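Local coordinates for tyrosine specific protein phosphatase (Trypanosoma cruzi, PDB 4AZ1), which probably removes phosphate from phosphotyrosine residues of proteins, at residues A[22-27]-A[279-284]. Numbering follows the deposited sequence.
Sequences QREFSL and VIYLTL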
ATOM      1  N   GLN A  22      -9.714  35.066 -15.853  1.00 36.37           N
ATOM      2  CA  GLN A  22      -8.730  35.434 -14.836  1.00 35.50           C
ATOM      3  C   GLN A  22      -9.402  36.115 -13.635  1.00 43.36           C
ATOM      4  O   GLN A  22      -9.127  35.769 -12.483  1.00 42.37           O
ATOM      5  CB  GLN A  22      -7.625  36.318 -15.426  1.00 39.76           C
ATOM      6  CG  GLN A  22      -6.565  36.750 -14.398  1.00 61.31           C
ATOM      7  CD  GLN A  22      -5.762  35.570 -13.810  1.00 62.38           C
ATOM      8  OE1 GLN A  22      -4.820  35.073 -14.435  1.00 63.81           O
ATOM      9  NE2 GLN A  22      -6.133  35.133 -12.602  1.00 47.37           N
ATOM     10  N   ARG A  23     -10.306  37.056 -13.911  1.00 42.78           N
ATOM     11  CA  ARG A  23     -11.022  37.780 -12.855  1.00 36.08           C
ATOM     12  C   ARG A  23     -11.838  36.839 -11.954  1.00 37.14           C
ATOM     13  O   ARG A  23     -11.801  36.956 -10.731  1.00 38.11           O
ATOM     14  CB  ARG A  23     -11.941  38.817 -13.493  1.00 40.34           C
ATOM     15  CG  ARG A  23     -12.569  39.784 -12.511  1.00 48.97           C
ATOM     16  CD  ARG A  23     -13.493  40.755 -13.245  1.00 60.21           C
ATOM     17  NE  ARG A  23     -14.644  40.053 -13.809  1.00 58.30           N
ATOM     18  CZ  ARG A  23     -14.945  40.021 -15.105  1.00 60.00           C
ATOM     19  NH1 ARG A  23     -14.185  40.670 -15.991  1.00 54.11           N
ATOM     20  NH2 ARG A  23     -16.018  39.346 -15.510  1.00 56.98           N
ATOM     21  N   GLU A  24     -12.571  35.906 -12.561  1.00 36.20           N
ATOM     22  CA  GLU A  24     -13.365  34.953 -11.790  1.00 39.87           C
ATOM     23  C   GLU A  24     -12.490  34.022 -10.960  1.00 40.65           C
ATOM     24  O   GLU A  24     -12.800  33.736  -9.804  1.00 37.26           O
ATOM     25  CB  GLU A  24     -14.251  34.109 -12.717  1.00 33.39           C
ATOM     26  CG  GLU A  24     -15.504  34.837 -13.204  1.00 39.06           C
ATOM     27  CD  GLU A  24     -16.298  33.992 -14.197  1.00 44.50           C
ATOM     28  OE1 GLU A  24     -15.960  32.792 -14.400  1.00 37.16           O
ATOM     29  OE2 GLU A  24     -17.270  34.528 -14.765  1.00 35.16           O
ATOM     30  N   PHE A  25     -11.404  33.530 -11.551  1.00 29.91           N
ATOM     31  CA  PHE A  25     -10.538  32.640 -10.798  1.00 34.69           C
ATOM     32  C   PHE A  25      -9.912  33.352  -9.587  1.00 42.92           C
ATOM     33  O   PHE A  25      -9.825  32.770  -8.503  1.00 35.07           O
ATOM     34  CB  PHE A  25      -9.462  32.021 -11.687  1.00 26.25           C
ATOM     35  CG  PHE A  25      -8.609  31.022 -10.974  1.00 28.79           C
ATOM     36  CD1 PHE A  25      -9.085  29.740 -10.718  1.00 29.65           C
ATOM     37  CD2 PHE A  25      -7.333  31.367 -10.534  1.00 35.57           C
ATOM     38  CE1 PHE A  25      -8.298  28.807 -10.046  1.00 36.67           C
ATOM     39  CE2 PHE A  25      -6.535  30.431  -9.865  1.00 39.36           C
ATOM     40  CZ  PHE A  25      -7.029  29.156  -9.619  1.00 31.84           C
ATOM     41  N   SER A  26      -9.490  34.605  -9.766  1.00 39.46           N
ATOM     42  CA  SER A  26      -8.943  35.372  -8.657  1.00 46.58           C
ATOM     43  C   SER A  26      -9.983  35.580  -7.561  1.00 44.00           C
ATOM     44  O   SER A  26      -9.676  35.490  -6.374  1.00 47.82           O
ATOM     45  CB  SER A  26      -8.401  36.722  -9.139  1.00 48.76           C
ATOM     46  OG  SER A  26      -7.268  36.526  -9.968  1.00 49.27           O
ATOM     47  N   LEU A  27     -11.219  35.841  -7.963  1.00 38.12           N
ATOM     48  CA  LEU A  27     -12.309  35.982  -7.006  1.00 40.20           C
ATOM     49  C   LEU A  27     -12.534  34.684  -6.224  1.00 41.93           C
ATOM     50  O   LEU A  27     -12.793  34.715  -5.017  1.00 46.76           O
ATOM     51  CB  LEU A  27     -13.579  36.438  -7.726  1.00 44.71           C
ATOM     52  CG  LEU A  27     -14.850  36.657  -6.914  1.00 48.02           C
ATOM     53  CD1 LEU A  27     -14.654  37.792  -5.903  1.00 55.67           C
ATOM     54  CD2 LEU A  27     -16.011  36.963  -7.855  1.00 49.83           C
ATOM     55  N   VAL A 279     -10.178  25.657 -18.624  1.00 31.41           N
ATOM     56  CA  VAL A 279     -10.555  24.453 -19.383  1.00 28.15           C
ATOM     57  C   VAL A 279     -12.068  24.149 -19.298  1.00 29.54           C
ATOM     58  O   VAL A 279     -12.662  23.689 -20.275  1.00 36.11           O
ATOM     59  CB  VAL A 279      -9.682  23.211 -19.008  1.00 31.08           C
ATOM     60  CG1 VAL A 279     -10.163  21.949 -19.757  1.00 30.64           C
ATOM     61  CG2 VAL A 279      -8.220  23.461 -19.354  1.00 27.48           C
ATOM     62  N   ILE A 280     -12.707  24.443 -18.164  1.00 26.96           N
ATOM     63  CA  ILE A 280     -14.147  24.198 -18.084  1.00 34.35           C
ATOM     64  C   ILE A 280     -14.898  25.053 -19.115  1.00 33.90           C
ATOM     65  O   ILE A 280     -15.766  24.538 -19.811  1.00 30.73           O
ATOM     66  CB  ILE A 280     -14.734  24.400 -16.670  1.00 35.83           C
ATOM     67  CG1 ILE A 280     -13.963  23.565 -15.644  1.00 26.89           C
ATOM     68  CG2 ILE A 280     -16.241  24.030 -16.646  1.00 34.19           C
ATOM     69  CD1 ILE A 280     -14.239  23.972 -14.203  1.00 31.65           C
ATOM     70  N   TYR A 281     -14.555  26.334 -19.243  1.00 31.24           N
ATOM     71  CA  TYR A 281     -15.158  27.153 -20.302  1.00 34.55           C
ATOM     72  C   TYR A 281     -14.866  26.600 -21.702  1.00 28.94           C
ATOM     73  O   TYR A 281     -15.734  26.632 -22.580  1.00 38.32           O
ATOM     74  CB  TYR A 281     -14.686  28.610 -20.223  1.00 35.81           C
ATOM     75  CG  TYR A 281     -15.415  29.455 -19.197  1.00 34.32           C
ATOM     76  CD1 TYR A 281     -16.622  30.058 -19.504  1.00 36.20           C
ATOM     77  CD2 TYR A 281     -14.882  29.665 -17.926  1.00 32.83           C
ATOM     78  CE1 TYR A 281     -17.298  30.842 -18.565  1.00 37.37           C
ATOM     79  CE2 TYR A 281     -15.541  30.436 -16.990  1.00 32.71           C
ATOM     80  CZ  TYR A 281     -16.751  31.032 -17.319  1.00 34.08           C
ATOM     81  OH  TYR A 281     -17.415  31.814 -16.385  1.00 39.82           O
ATOM     82  N   LEU A 282     -13.637  26.133 -21.916  1.00 31.99           N
ATOM     83  CA  LEU A 282     -13.235  25.588 -23.216  1.00 32.49           C
ATOM     84  C   LEU A 282     -14.047  24.348 -23.595  1.00 34.12           C
ATOM     85  O   LEU A 282     -14.414  24.173 -24.756  1.00 36.65           O
ATOM     86  CB  LEU A 282     -11.745  25.226 -23.218  1.00 28.98           C
ATOM     87  CG  LEU A 282     -10.821  26.418 -23.000  1.00 33.54           C
ATOM     88  CD1 LEU A 282      -9.341  25.996 -23.005  1.00 34.90           C
ATOM     89  CD2 LEU A 282     -11.098  27.482 -24.042  1.00 33.33           C
ATOM     90  N   THR A 283     -14.316  23.480 -22.625  1.00 29.32           N
ATOM     91  CA  THR A 283     -15.119  22.295 -22.938  1.00 40.05           C
ATOM     92  C   THR A 283     -16.548  22.707 -23.301  1.00 45.17           C
ATOM     93  O   THR A 283     -17.174  22.089 -24.162  1.00 40.08           O
ATOM     94  CB  THR A 283     -15.131  21.241 -21.795  1.00 47.64           C
ATOM     95  OG1 THR A 283     -15.985  21.677 -20.730  1.00 57.37           O
ATOM     96  CG2 THR A 283     -13.745  21.021 -21.257  1.00 30.54           C
ATOM     97  N   LEU A 284     -17.062  23.753 -22.654  1.00 39.36           N
ATOM     98  CA  LEU A 284     -18.420  24.205 -22.954  1.00 39.75           C
ATOM     99  C   LEU A 284     -18.450  24.743 -24.372  1.00 41.07           C
ATOM    100  O   LEU A 284     -19.337  24.403 -25.163  1.00 41.92           O
ATOM    101  CB  LEU A 284     -18.889  25.281 -21.965  1.00 38.49           C
ATOM    102  CG  LEU A 284     -19.311  24.783 -20.576  1.00 48.98           C
ATOM    103  CD1 LEU A 284     -19.562  25.956 -19.652  1.00 49.79           C
ATOM    104  CD2 LEU A 284     -20.567  23.887 -20.643  1.00 45.41           C
TER
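Glu-24 and Tyr-281 reach for each other with the same first torsion: in both, CG stands opposite the carbonyl carbon, with chi1 -78° in Glu-24 and -81° in Tyr-281. Beyond CG the glutamate chain runs extended, and the two side chains cross at about a right angle. The CA atoms of Glu-24 and Tyr-281 are 11.7 Å apart, so the contact is made by the side-chain ends. Tyr-281 OH donates to Glu-24 OE1 in a short hydrogen bond of 2.6 Å, accepted by the syn lone pair, on the flank of OE1 where OE2 lies. OE1 approaches the rim of the ring, close to its plane, and lies 3.5 Å from Tyr-281 CZ; the planes of carboxylate and ring are 39° apart. The bond joins the N-terminal helix 14-30 to helix 274-288, the second-last helix of the chain, in a protein tyrosine phosphatase fold built round a mixed beta-sheet. Tyr-277 OH, one turn earlier on helix 274-288, is also hydrogen-bonded to OE1, while OE2 forms a salt bridge with Arg-20, one turn back along helix 14-30. Arg-20 also hydrogen-bonds to Tyr-281 OH, so glutamate, arginine and two tyrosines form one polar network, in which the arginine would be expected to favour a charged carboxylate. Phe-9 stacks on the buried ring of Tyr-281, whose side chain also touches Phe-7.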